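Local coordinates for RagA protein (Porphyromonas gingivalis, PDB 6SLN) that probably takes up substrates across the outer membrane as a TonB-dependent receptor, in which a plug domain fills a transmembrane beta-barrel, at residues S628-K633 with F685-G690; G100-V105 with A189-I194; A757-N762 with P842-G847; G124-M129 with M183-D188; A157-V162 with Y195-A200. All blocks are in the same frame, centred on the assembly; numbering follows the deposited sequence.

Interaction 1. Residues S628-K633 with F685-G690; sequences SDLRLK and FGLAAG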
# COMPACT_ATOMS: atom_id res chain seq x y z
N SER A 628 5.69 -64.65 -4.61
CA SER A 628 4.75 -64.22 -5.63
C SER A 628 5.21 -63.03 -6.46
O SER A 628 4.58 -62.73 -7.48
CB SER A 628 3.40 -63.88 -4.99
OG SER A 628 3.49 -62.69 -4.20
N ASP A 629 6.27 -62.34 -6.05
CA ASP A 629 6.92 -61.38 -6.94
C ASP A 629 8.29 -61.02 -6.38
O ASP A 629 8.46 -60.91 -5.17
CB ASP A 629 6.08 -60.10 -7.14
CG ASP A 629 6.43 -59.38 -8.44
OD1 ASP A 629 7.32 -59.88 -9.18
OD2 ASP A 629 5.83 -58.32 -8.73
N LEU A 630 9.26 -60.87 -7.28
CA LEU A 630 10.58 -60.38 -6.93
C LEU A 630 11.05 -59.48 -8.06
O LEU A 630 10.95 -59.86 -9.24
CB LEU A 630 11.57 -61.54 -6.72
CG LEU A 630 12.63 -61.30 -5.65
CD1 LEU A 630 13.26 -62.60 -5.25
CD2 LEU A 630 13.69 -60.34 -6.14
N ARG A 631 11.54 -58.29 -7.71
CA ARG A 631 12.10 -57.38 -8.69
C ARG A 631 13.39 -56.78 -8.15
O ARG A 631 13.54 -56.54 -6.94
CB ARG A 631 11.12 -56.26 -9.06
CG ARG A 631 9.89 -56.75 -9.82
CD ARG A 631 9.00 -55.59 -10.23
NE ARG A 631 8.67 -54.71 -9.11
CZ ARG A 631 7.58 -54.84 -8.36
NH1 ARG A 631 6.72 -55.82 -8.61
NH2 ARG A 631 7.36 -54.00 -7.36
N LEU A 632 14.33 -56.55 -9.06
CA LEU A 632 15.63 -55.96 -8.78
C LEU A 632 15.74 -54.70 -9.63
O LEU A 632 15.37 -54.70 -10.81
CB LEU A 632 16.74 -56.98 -9.09
CG LEU A 632 18.24 -56.77 -8.88
CD1 LEU A 632 18.80 -55.80 -9.89
CD2 LEU A 632 18.53 -56.30 -7.48
N LYS A 633 16.20 -53.61 -9.02
CA LYS A 633 16.20 -52.33 -9.71
C LYS A 633 17.41 -51.51 -9.26
O LYS A 633 17.71 -51.45 -8.06
CB LYS A 633 14.91 -51.53 -9.44
CG LYS A 633 14.31 -51.74 -8.05
CD LYS A 633 12.82 -51.41 -8.00
CE LYS A 633 12.56 -49.91 -7.95
NZ LYS A 633 12.85 -49.28 -6.62
N PHE A 685 20.20 -48.79 -5.51
CA PHE A 685 20.08 -50.22 -5.79
C PHE A 685 18.98 -50.80 -4.92
O PHE A 685 19.08 -50.74 -3.69
CB PHE A 685 21.41 -50.94 -5.52
CG PHE A 685 21.29 -52.42 -5.54
CD1 PHE A 685 21.00 -53.12 -4.37
CD2 PHE A 685 21.44 -53.12 -6.72
CE1 PHE A 685 20.87 -54.49 -4.39
CE2 PHE A 685 21.32 -54.49 -6.74
CZ PHE A 685 21.04 -55.18 -5.57
N GLY A 686 17.95 -51.37 -5.54
CA GLY A 686 16.75 -51.73 -4.82
C GLY A 686 16.30 -53.16 -5.06
O GLY A 686 16.71 -53.82 -6.02
N LEU A 687 15.42 -53.62 -4.17
CA LEU A 687 14.88 -54.97 -4.26
C LEU A 687 13.45 -54.95 -3.74
O LEU A 687 13.24 -54.77 -2.54
CB LEU A 687 15.72 -55.95 -3.47
CG LEU A 687 15.60 -57.39 -3.93
CD1 LEU A 687 16.26 -57.58 -5.28
CD2 LEU A 687 16.17 -58.36 -2.89
N ALA A 688 12.48 -55.12 -4.64
CA ALA A 688 11.10 -55.34 -4.25
C ALA A 688 10.83 -56.84 -4.16
O ALA A 688 11.55 -57.65 -4.75
CB ALA A 688 10.13 -54.69 -5.25
N ALA A 689 9.79 -57.21 -3.42
CA ALA A 689 9.37 -58.60 -3.33
C ALA A 689 8.01 -58.69 -2.63
O ALA A 689 7.56 -57.74 -1.98
CB ALA A 689 10.40 -59.46 -2.60
N GLY A 690 7.36 -59.84 -2.80
CA GLY A 690 6.11 -60.15 -2.13
C GLY A 690 5.92 -61.65 -2.06
O GLY A 690 6.39 -62.39 -2.93

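Interaction 2. Residues G100-V105 with A189-I194; sequences GSVAKV and ASATSI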
# COMPACT_ATOMS: atom_id res chain seq x y z
N GLY A 100 12.51 -46.74 -10.71
CA GLY A 100 12.64 -45.69 -9.72
C GLY A 100 12.24 -46.16 -8.33
O GLY A 100 11.34 -46.97 -8.16
N SER A 101 12.94 -45.62 -7.33
CA SER A 101 12.55 -45.71 -5.93
C SER A 101 11.32 -44.82 -5.75
O SER A 101 11.45 -43.60 -5.61
CB SER A 101 13.70 -45.27 -5.03
OG SER A 101 13.63 -45.83 -3.72
N VAL A 102 10.13 -45.42 -5.78
CA VAL A 102 8.88 -44.68 -5.71
C VAL A 102 7.99 -45.27 -4.62
O VAL A 102 7.77 -46.48 -4.60
CB VAL A 102 8.13 -44.69 -7.06
CG1 VAL A 102 6.83 -43.91 -6.93
CG2 VAL A 102 9.00 -44.12 -8.16
N ALA A 103 7.47 -44.41 -3.74
CA ALA A 103 6.58 -44.81 -2.66
C ALA A 103 5.28 -44.03 -2.77
O ALA A 103 5.31 -42.82 -2.98
CB ALA A 103 7.21 -44.55 -1.29
N LYS A 104 4.15 -44.73 -2.63
CA LYS A 104 2.83 -44.14 -2.85
C LYS A 104 1.96 -44.26 -1.61
O LYS A 104 1.83 -45.35 -1.04
CB LYS A 104 2.12 -44.80 -4.03
CG LYS A 104 0.77 -44.15 -4.33
CD LYS A 104 0.02 -44.87 -5.45
CE LYS A 104 -0.20 -43.94 -6.64
NZ LYS A 104 -1.50 -44.22 -7.31
N VAL A 105 1.32 -43.15 -1.23
CA VAL A 105 0.49 -43.11 -0.03
C VAL A 105 -0.96 -42.89 -0.44
O VAL A 105 -1.26 -42.00 -1.25
CB VAL A 105 0.96 -42.03 0.95
CG1 VAL A 105 -0.05 -41.84 2.01
CG2 VAL A 105 2.26 -42.46 1.57
N ALA A 189 17.14 -40.76 -8.83
CA ALA A 189 17.35 -39.96 -10.04
C ALA A 189 16.59 -40.52 -11.24
O ALA A 189 16.26 -39.77 -12.17
CB ALA A 189 18.84 -39.88 -10.36
N SER A 190 16.35 -41.83 -11.26
CA SER A 190 15.58 -42.38 -12.36
C SER A 190 14.11 -42.02 -12.24
O SER A 190 13.42 -41.86 -13.25
CB SER A 190 15.75 -43.90 -12.41
OG SER A 190 14.86 -44.51 -13.32
N ALA A 191 13.62 -41.88 -11.00
CA ALA A 191 12.21 -41.59 -10.76
C ALA A 191 11.89 -40.11 -10.85
O ALA A 191 10.72 -39.76 -10.98
CB ALA A 191 11.77 -42.10 -9.39
N THR A 192 12.89 -39.23 -10.76
CA THR A 192 12.69 -37.79 -10.77
C THR A 192 13.30 -37.14 -12.00
O THR A 192 13.75 -36.00 -11.94
CB THR A 192 13.29 -37.16 -9.51
OG1 THR A 192 14.72 -37.16 -9.60
CG2 THR A 192 12.89 -37.93 -8.30
N SER A 193 13.32 -37.85 -13.13
CA SER A 193 14.06 -37.35 -14.28
C SER A 193 13.32 -36.26 -15.07
O SER A 193 13.97 -35.47 -15.75
CB SER A 193 14.41 -38.51 -15.20
OG SER A 193 13.32 -39.39 -15.34
N ILE A 194 11.99 -36.18 -14.97
CA ILE A 194 11.24 -35.18 -15.73
C ILE A 194 10.95 -33.91 -14.92
O ILE A 194 10.22 -33.03 -15.40
CB ILE A 194 9.95 -35.78 -16.30
CG1 ILE A 194 8.93 -36.02 -15.19
CG2 ILE A 194 10.26 -37.08 -17.02
CD1 ILE A 194 7.71 -36.85 -15.62

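Interaction 3. Residues A757-N762 with P842-G847; sequences ANFNYN and PPITGG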
# COMPACT_ATOMS: atom_id res chain seq x y z
N ALA A 757 5.13 -51.39 8.03
CA ALA A 757 6.35 -50.99 8.71
C ALA A 757 7.17 -50.12 7.77
O ALA A 757 6.92 -50.06 6.57
CB ALA A 757 7.16 -52.22 9.16
N ASN A 758 8.17 -49.46 8.33
CA ASN A 758 8.81 -48.37 7.60
C ASN A 758 10.11 -47.97 8.29
O ASN A 758 10.13 -47.76 9.50
CB ASN A 758 7.83 -47.21 7.51
CG ASN A 758 8.37 -46.04 6.78
OD1 ASN A 758 8.24 -45.96 5.57
ND2 ASN A 758 8.99 -45.12 7.51
N PHE A 759 11.21 -47.86 7.54
CA PHE A 759 12.48 -47.56 8.18
C PHE A 759 13.49 -47.02 7.17
O PHE A 759 13.53 -47.47 6.03
CB PHE A 759 13.06 -48.81 8.87
CG PHE A 759 14.45 -48.61 9.41
CD1 PHE A 759 14.64 -48.20 10.72
CD2 PHE A 759 15.56 -48.82 8.61
CE1 PHE A 759 15.92 -48.00 11.22
CE2 PHE A 759 16.84 -48.63 9.11
CZ PHE A 759 17.02 -48.22 10.42
N ASN A 760 14.32 -46.07 7.63
CA ASN A 760 15.50 -45.64 6.89
C ASN A 760 16.61 -45.28 7.86
O ASN A 760 16.37 -44.58 8.85
CB ASN A 760 15.21 -44.44 5.99
CG ASN A 760 16.49 -43.70 5.56
OD1 ASN A 760 16.92 -42.74 6.21
ND2 ASN A 760 17.08 -44.13 4.45
N TYR A 761 17.82 -45.74 7.57
CA TYR A 761 19.03 -45.21 8.18
C TYR A 761 19.76 -44.33 7.17
O TYR A 761 19.74 -44.59 5.97
CB TYR A 761 19.96 -46.33 8.65
CG TYR A 761 21.25 -45.81 9.24
CD1 TYR A 761 21.27 -45.25 10.50
CD2 TYR A 761 22.44 -45.86 8.52
CE1 TYR A 761 22.44 -44.77 11.05
CE2 TYR A 761 23.62 -45.36 9.06
CZ TYR A 761 23.61 -44.82 10.33
OH TYR A 761 24.76 -44.32 10.89
N ASN A 762 20.42 -43.28 7.66
CA ASN A 762 21.18 -42.43 6.75
C ASN A 762 22.42 -41.86 7.42
O ASN A 762 22.31 -41.17 8.45
CB ASN A 762 20.33 -41.29 6.23
CG ASN A 762 21.05 -40.50 5.17
OD1 ASN A 762 21.02 -40.85 4.00
ND2 ASN A 762 21.77 -39.46 5.59
N PRO A 842 18.85 -35.96 12.33
CA PRO A 842 18.64 -37.30 12.93
C PRO A 842 18.82 -38.40 11.90
O PRO A 842 18.22 -38.34 10.82
CB PRO A 842 17.19 -37.24 13.43
CG PRO A 842 16.91 -35.80 13.62
CD PRO A 842 17.69 -35.08 12.54
N PRO A 843 19.63 -39.42 12.20
CA PRO A 843 19.98 -40.42 11.18
C PRO A 843 18.91 -41.47 10.94
O PRO A 843 18.92 -42.10 9.88
CB PRO A 843 21.25 -41.10 11.74
CG PRO A 843 21.62 -40.33 12.98
CD PRO A 843 20.36 -39.66 13.46
N ILE A 844 17.99 -41.68 11.89
CA ILE A 844 17.06 -42.80 11.84
C ILE A 844 15.62 -42.27 11.77
O ILE A 844 15.19 -41.47 12.61
CB ILE A 844 17.29 -43.75 13.03
CG1 ILE A 844 18.70 -44.35 12.90
CG2 ILE A 844 16.22 -44.83 13.09
CD1 ILE A 844 19.20 -45.20 14.07
N THR A 845 14.89 -42.71 10.74
CA THR A 845 13.55 -42.26 10.42
C THR A 845 12.70 -43.48 10.12
O THR A 845 12.99 -44.22 9.18
CB THR A 845 13.56 -41.34 9.19
OG1 THR A 845 14.47 -40.25 9.41
CG2 THR A 845 12.16 -40.79 8.92
N GLY A 846 11.63 -43.67 10.89
CA GLY A 846 10.72 -44.77 10.62
C GLY A 846 9.29 -44.47 11.06
O GLY A 846 8.97 -43.40 11.57
N GLY A 847 8.45 -45.46 10.81
CA GLY A 847 7.08 -45.45 11.27
C GLY A 847 6.50 -46.84 11.14
O GLY A 847 7.07 -47.71 10.46

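Interaction 4. Residues G124-M129 with M183-D188; sequences GQVAGM and MSVLKD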
# COMPACT_ATOMS: atom_id res chain seq x y z
N GLY A 124 6.52 -40.75 9.27
CA GLY A 124 6.47 -42.17 9.54
C GLY A 124 5.84 -43.03 8.47
O GLY A 124 5.73 -44.25 8.67
N GLN A 125 5.44 -42.46 7.33
CA GLN A 125 4.67 -43.19 6.33
C GLN A 125 5.48 -43.63 5.12
O GLN A 125 5.08 -44.59 4.44
CB GLN A 125 3.48 -42.34 5.87
CG GLN A 125 2.47 -42.02 6.97
CD GLN A 125 1.89 -43.26 7.60
OE1 GLN A 125 1.36 -44.13 6.91
NE2 GLN A 125 1.97 -43.35 8.92
N VAL A 126 6.59 -42.97 4.82
CA VAL A 126 7.37 -43.31 3.63
C VAL A 126 8.83 -43.48 4.01
O VAL A 126 9.45 -42.57 4.57
CB VAL A 126 7.22 -42.23 2.54
CG1 VAL A 126 8.07 -42.59 1.34
CG2 VAL A 126 5.76 -42.09 2.14
N ALA A 127 9.39 -44.64 3.67
CA ALA A 127 10.79 -44.94 3.96
C ALA A 127 11.71 -43.92 3.30
O ALA A 127 11.62 -43.68 2.10
CB ALA A 127 11.14 -46.35 3.46
N GLY A 128 12.59 -43.32 4.10
CA GLY A 128 13.56 -42.38 3.61
C GLY A 128 13.12 -40.93 3.62
O GLY A 128 13.94 -40.05 3.31
N MET A 129 11.87 -40.65 3.96
CA MET A 129 11.37 -39.28 3.96
C MET A 129 11.21 -38.82 5.40
O MET A 129 10.45 -39.43 6.16
CB MET A 129 10.05 -39.18 3.19
CG MET A 129 9.47 -37.78 3.11
SD MET A 129 7.77 -37.82 2.48
CE MET A 129 7.93 -36.70 1.10
N MET A 183 -0.50 -39.77 -3.01
CA MET A 183 0.72 -38.99 -2.96
C MET A 183 1.88 -39.94 -3.21
O MET A 183 2.02 -40.95 -2.50
CB MET A 183 0.87 -38.26 -1.63
CG MET A 183 2.22 -37.61 -1.46
SD MET A 183 2.31 -36.69 0.08
CE MET A 183 0.83 -35.69 -0.01
N SER A 184 2.65 -39.66 -4.25
CA SER A 184 3.81 -40.46 -4.61
C SER A 184 5.07 -39.71 -4.21
O SER A 184 5.21 -38.51 -4.48
CB SER A 184 3.83 -40.76 -6.11
OG SER A 184 2.64 -41.39 -6.53
N VAL A 185 5.98 -40.40 -3.53
CA VAL A 185 7.26 -39.81 -3.17
C VAL A 185 8.32 -40.47 -4.03
O VAL A 185 8.48 -41.70 -4.01
CB VAL A 185 7.56 -39.97 -1.67
CG1 VAL A 185 8.89 -39.29 -1.31
CG2 VAL A 185 6.43 -39.34 -0.87
N LEU A 186 9.02 -39.65 -4.82
CA LEU A 186 10.06 -40.12 -5.73
C LEU A 186 11.43 -39.84 -5.13
O LEU A 186 11.78 -38.68 -4.87
CB LEU A 186 9.92 -39.44 -7.09
CG LEU A 186 8.52 -39.25 -7.65
CD1 LEU A 186 8.64 -38.62 -8.99
CD2 LEU A 186 7.80 -40.57 -7.75
N LYS A 187 12.21 -40.91 -4.92
CA LYS A 187 13.43 -40.82 -4.13
C LYS A 187 14.72 -40.83 -4.93
O LYS A 187 15.73 -40.33 -4.42
CB LYS A 187 13.47 -41.98 -3.12
CG LYS A 187 12.16 -42.16 -2.36
CD LYS A 187 12.32 -43.06 -1.12
CE LYS A 187 11.32 -44.23 -1.15
NZ LYS A 187 11.47 -45.20 -0.01
N ASP A 188 14.73 -41.36 -6.15
CA ASP A 188 15.97 -41.57 -6.90
C ASP A 188 15.95 -40.88 -8.25
O ASP A 188 14.90 -40.51 -8.78
CB ASP A 188 16.23 -43.06 -7.11
CG ASP A 188 15.37 -43.63 -8.19
OD1 ASP A 188 14.17 -43.82 -7.94
OD2 ASP A 188 15.89 -43.87 -9.29

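Interaction 5. Residues A157-V162 with Y195-A200; sequences APLYIV and YGARAA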
# COMPACT_ATOMS: atom_id res chain seq x y z
N ALA A 157 14.31 -29.03 0.69
CA ALA A 157 12.90 -29.30 0.47
C ALA A 157 12.71 -30.05 -0.84
O ALA A 157 13.25 -29.63 -1.88
CB ALA A 157 12.12 -28.00 0.43
N PRO A 158 11.95 -31.14 -0.86
CA PRO A 158 11.57 -31.73 -2.15
C PRO A 158 10.78 -30.72 -2.96
O PRO A 158 10.18 -29.78 -2.43
CB PRO A 158 10.69 -32.93 -1.77
CG PRO A 158 10.60 -32.94 -0.30
CD PRO A 158 11.09 -31.64 0.22
N LEU A 159 10.78 -30.92 -4.26
CA LEU A 159 9.86 -30.20 -5.13
C LEU A 159 8.46 -30.75 -4.91
O LEU A 159 8.26 -31.97 -4.82
CB LEU A 159 10.29 -30.36 -6.58
CG LEU A 159 9.86 -29.37 -7.66
CD1 LEU A 159 10.30 -27.95 -7.31
CD2 LEU A 159 10.45 -29.84 -8.99
N TYR A 160 7.48 -29.86 -4.80
CA TYR A 160 6.09 -30.25 -4.52
C TYR A 160 5.24 -29.99 -5.75
O TYR A 160 5.24 -28.88 -6.30
CB TYR A 160 5.51 -29.49 -3.33
CG TYR A 160 6.10 -29.83 -2.00
CD1 TYR A 160 5.77 -31.00 -1.34
CD2 TYR A 160 6.99 -28.96 -1.39
CE1 TYR A 160 6.32 -31.31 -0.11
CE2 TYR A 160 7.54 -29.25 -0.16
CZ TYR A 160 7.20 -30.43 0.48
OH TYR A 160 7.77 -30.70 1.70
N ILE A 161 4.47 -31.00 -6.15
CA ILE A 161 3.81 -31.03 -7.45
C ILE A 161 2.39 -31.55 -7.28
O ILE A 161 2.19 -32.70 -6.88
CB ILE A 161 4.61 -31.89 -8.45
CG1 ILE A 161 6.02 -31.31 -8.55
CG2 ILE A 161 3.95 -31.91 -9.80
CD1 ILE A 161 6.92 -32.03 -9.48
N VAL A 162 1.40 -30.70 -7.59
CA VAL A 162 -0.02 -31.05 -7.54
C VAL A 162 -0.53 -31.18 -8.97
O VAL A 162 -0.57 -30.19 -9.72
CB VAL A 162 -0.85 -30.01 -6.77
CG1 VAL A 162 -2.27 -30.50 -6.56
CG2 VAL A 162 -0.19 -29.67 -5.44
N TYR A 195 11.53 -33.76 -13.73
CA TYR A 195 11.40 -32.56 -12.92
C TYR A 195 12.77 -31.89 -12.79
O TYR A 195 13.81 -32.52 -13.02
CB TYR A 195 10.80 -32.90 -11.54
CG TYR A 195 9.62 -33.84 -11.70
CD1 TYR A 195 8.39 -33.36 -12.10
CD2 TYR A 195 9.77 -35.20 -11.53
CE1 TYR A 195 7.31 -34.21 -12.29
CE2 TYR A 195 8.70 -36.07 -11.74
CZ TYR A 195 7.47 -35.56 -12.11
OH TYR A 195 6.40 -36.40 -12.31
N GLY A 196 12.79 -30.60 -12.45
CA GLY A 196 14.09 -29.97 -12.44
C GLY A 196 14.34 -28.63 -11.77
O GLY A 196 15.28 -27.93 -12.15
N ALA A 197 13.57 -28.24 -10.77
CA ALA A 197 14.09 -27.10 -10.04
C ALA A 197 15.05 -27.58 -8.97
O ALA A 197 16.08 -26.95 -8.70
CB ALA A 197 12.96 -26.26 -9.43
N ARG A 198 14.71 -28.74 -8.40
CA ARG A 198 15.46 -29.35 -7.31
C ARG A 198 15.01 -30.79 -7.14
O ARG A 198 14.73 -31.23 -6.02
CB ARG A 198 15.27 -28.53 -6.03
CG ARG A 198 13.85 -28.14 -5.71
CD ARG A 198 13.72 -27.87 -4.23
NE ARG A 198 12.35 -27.95 -3.73
CZ ARG A 198 11.46 -26.96 -3.83
NH1 ARG A 198 11.80 -25.82 -4.43
NH2 ARG A 198 10.23 -27.10 -3.33
N ALA A 199 14.95 -31.55 -8.24
CA ALA A 199 14.78 -33.00 -8.15
C ALA A 199 15.79 -33.64 -7.22
O ALA A 199 15.53 -34.71 -6.67
CB ALA A 199 14.93 -33.66 -9.53
N ALA A 200 16.94 -33.00 -7.03
CA ALA A 200 17.95 -33.50 -6.13
C ALA A 200 17.41 -33.75 -4.73
O ALA A 200 18.00 -34.53 -3.97
CB ALA A 200 19.11 -32.50 -6.07
O HOH W 1 7.35 -26.44 -4.54

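Interaction 1. Residues S628-K633 with F685-G690
With CG anti to the backbone N in both L632 (chi1 -177°) and L687 (chi1 -157°), the two leucines send their branches over the same face of an antiparallel strand pair, and L632 CD2 meets L687 CD1 at 3.4 Å. F685, its CG also anti to N, brings the tip of its ring alongside, so that F685 CZ lies 3.3 Å from L632 CD2 in an oblique approach. L687 CD1 also touches L630 CD2 at 3.9 Å. L630 CG in turn packs on A689 CB at 4.2 Å, completing an apolar row.

On the opposite face stand D629, R631 and K633. The R631 chain bends at chi3, which lets NH1 form a salt bridge to D629 OD2 of the same strand at 2.7 Å, while NH2 comes 3.5 Å from A688 CB across the pair. K633 NZ makes a salt bridge with E699 on strand 696-715 and a weak hydrogen bond to G100 O of the plug. R631 and A688 form a hydrogen-bonded pair in which the R631 N-H points almost straight at A688 O (175°). Near the far end G690 O accepts from both S628 N and D629 N, a classic beta bulge, and S628 OG turns to N693 O.

These are neighbouring strands of the barrel wall. K633 reaches G100 of the plug, consistent with its face looking into the barrel and the leucine row outward. The charged side chains of this pair thus lie on the side toward the plug, and the apolar row on the other.

Interaction 2. Residues G100-V105 with A189-I194
The methyl of A191 overlaps V102 CG2 and the bare alpha carbon of G100, with A191 CB 3.6 Å from the valine methyl and 3.7 Å from G100 CA. It is a small apolar contact inside the plug domain, between the start of edge strand 102-106 and the turn that follows strand 180-186. V102 holds CG1 anti to its backbone N (chi1 180°), which leaves CG2 beside the N as the branch facing the alanine. Since G100 has no side chain, A191 CB can settle close to its backbone, and the CA atoms of G100 and A191 come within 4.3 Å. Further along the strand, S101 O lies 4.1 Å from the same methyl, so one alanine carbon serves three successive residues. No hydrogen bond links the two segments, and the fit rests on shape.

The position of A191 is set by its own turn. Residues 189-191 have helical backbone angles, and D188 OD2 accepts a hydrogen bond from S190 N, as in an Asx turn, with a weak one from A191 N. S101 and A103 bond through the backbone to K187 and V185, and D188 OD1 probably accepts from S101 N, so one aspartate addresses both segments. The turn also borders the barrel wall: S190 touches S635, T192 touches T639, and S193 O accepts from R591 NE. The contact thus lies where the plug meets the barrel. Within the turn, S193 OG donates to S190 O at 3.2 Å, approaching from above the carbonyl plane, 48° out of it.

Interaction 3. Residues A757-N762 with P842-G847
The Y761 ring receives I844 at its edge: I844 CG1 lies in the ring plane, 3.6 Å from Y761 CD1. Next to it, P843 CB stands 3.9 Å from Y761 CE1, at an oblique angle to the ring. F759, two residues earlier on the same face, meets the other branch of the isoleucine, with F759 CE1 3.7 Å from I844 CG2, again obliquely. The torsions explain this division. Both aromatic residues hold CG anti to the backbone N, and I844 places CG2 anti to its N while CG1 sits beside it (chi1 -64°), so the two branches part toward different rings. Opposite F759 stands G846, which has no side chain to add to this face.

Beneath the rings the strands run antiparallel, their short axes 175° apart. N760 and T845 form the hydrogen-bonded pair, with N760 N to T845 O at 2.8 Å and T845 N to N760 O at 3.0 Å, the latter nearly straight (170°). N762 N then binds P843 O at 2.9 Å, carrying the pairing one step beyond the regular strand.

N758 and N760 occupy the other face; N760 ND2 donates to D738, and N762, at the end of the pairing, bonds to Y703 through OD1 and to N734 through ND2. Strand 752-764 is thus flanked by 732-746 and 844-853, and the latter by 857-873, whose Y865 touches F759. On the N758 and N760 side, T845 packs against Q130 of plug strand 129-132 and N758 against A127, so this face looks into the barrel.

Interaction 4. Residues G124-M129 with M183-D188
A type II beta turn from V126 to M129, closed by M129 N bonding to V126 O at 3.1 Å, passes over the end of strand 180-186, with the CA atoms of V126 and V185 about 7.6 Å apart. At G128 the backbone takes the positive phi (91°) that such a turn needs at its third position. V185 stands under the turn and is gripped by the residues at its two ends. V126 CG1, anti to the backbone N, lies 4.0 Å from V185 CB. M129 keeps an extended chain as far as the sulfur and then bends at chi3, which swings its terminal methyl across both branches of the valine: M129 CE is 3.6 Å from V185 CG2 and 3.7 Å from V185 CG1. I146 of strand 143-146 packs beside this group, and V126 also touches A103 and V105 of strand 102-106, so the contact is part of the apolar interior of the plug.

The polar link comes from K187. With CG beside the backbone N and a bend at chi3, the lysine reaches alongside the turn and NZ donates to A127 O at 2.6 Å, from above the carbonyl plane (33° out of it). The same NZ forms a salt bridge with D738 of barrel strand 732-746. This ammonium is buried, so an acidic partner together with a backbone carbonyl would be expected to stabilise its charged form. One lysine thereby ties a plug turn to the plug's own sheet and, through D738, both of them to the barrel wall.

Interaction 5. Residues A157-V162 with Y195-A200
L159 forms the apolar centre, its two methyls parted over the loop that wraps it. L159 CD1 touches A197 CB at 3.8 Å, and L159 CD2 lies 4.0 Å from Y195 CB. Farther along the strand, I161 points its CD1 obliquely at the tyrosine ring, 3.3 Å from Y195 CD1.

The polar edge begins where L159 CD1 rests over the centre of the R198 guanidinium, 3.8 Å above its plane. R198 starts from the crowded chi1 position (47°), between backbone N and carbonyl carbon, and then runs extended from CG to NE alongside the residues leading into strand 159-162. Its NH2 donates to P158 O at 2.8 Å with that oxygen only 4° out of the guanidinium plane. Two weak bonds from NE, to A157 O and to P158 O, supplement it. A water is held weakly between R198 NH2 and Y160 N, while NH1 makes a salt bridge with E643, just after barrel strand 627-641. A157 O is shared with N201 ND2.

The pairing joins the plug strand 159-162 to the loop between strands 180-186 and 203-208. In effect carbonyls meet the edge of the guanidinium, L159 CD1 covers one face, and NH1 is paired with E643. These contacts are consistent with a fixed orientation of the guanidinium, whose positive charge lies between plug carbonyls and E643.

How the interactions relate
Interactions 2, 4 and 5 belong to the plug, interactions 1 and 3 to the barrel around it. Interaction 4 is closest to interaction 2 (centres 9 Å apart), joined by strands 102-106 and 180-186. Interaction 5 alternates along the chain with both, and L186 CD1 meets Y195 CE2 at 3.8 Å. Interaction 1 meets interaction 2 where K633 NZ reaches G100 O (3.2 Å), and interaction 3 meets interaction 4 at several points, among them N760 CB to G128 N (3.4 Å). D738 serves both K187 and N760. The lipid pocket includes L570 of strand 561-580, which I194 touches farther along, at F573 and R575.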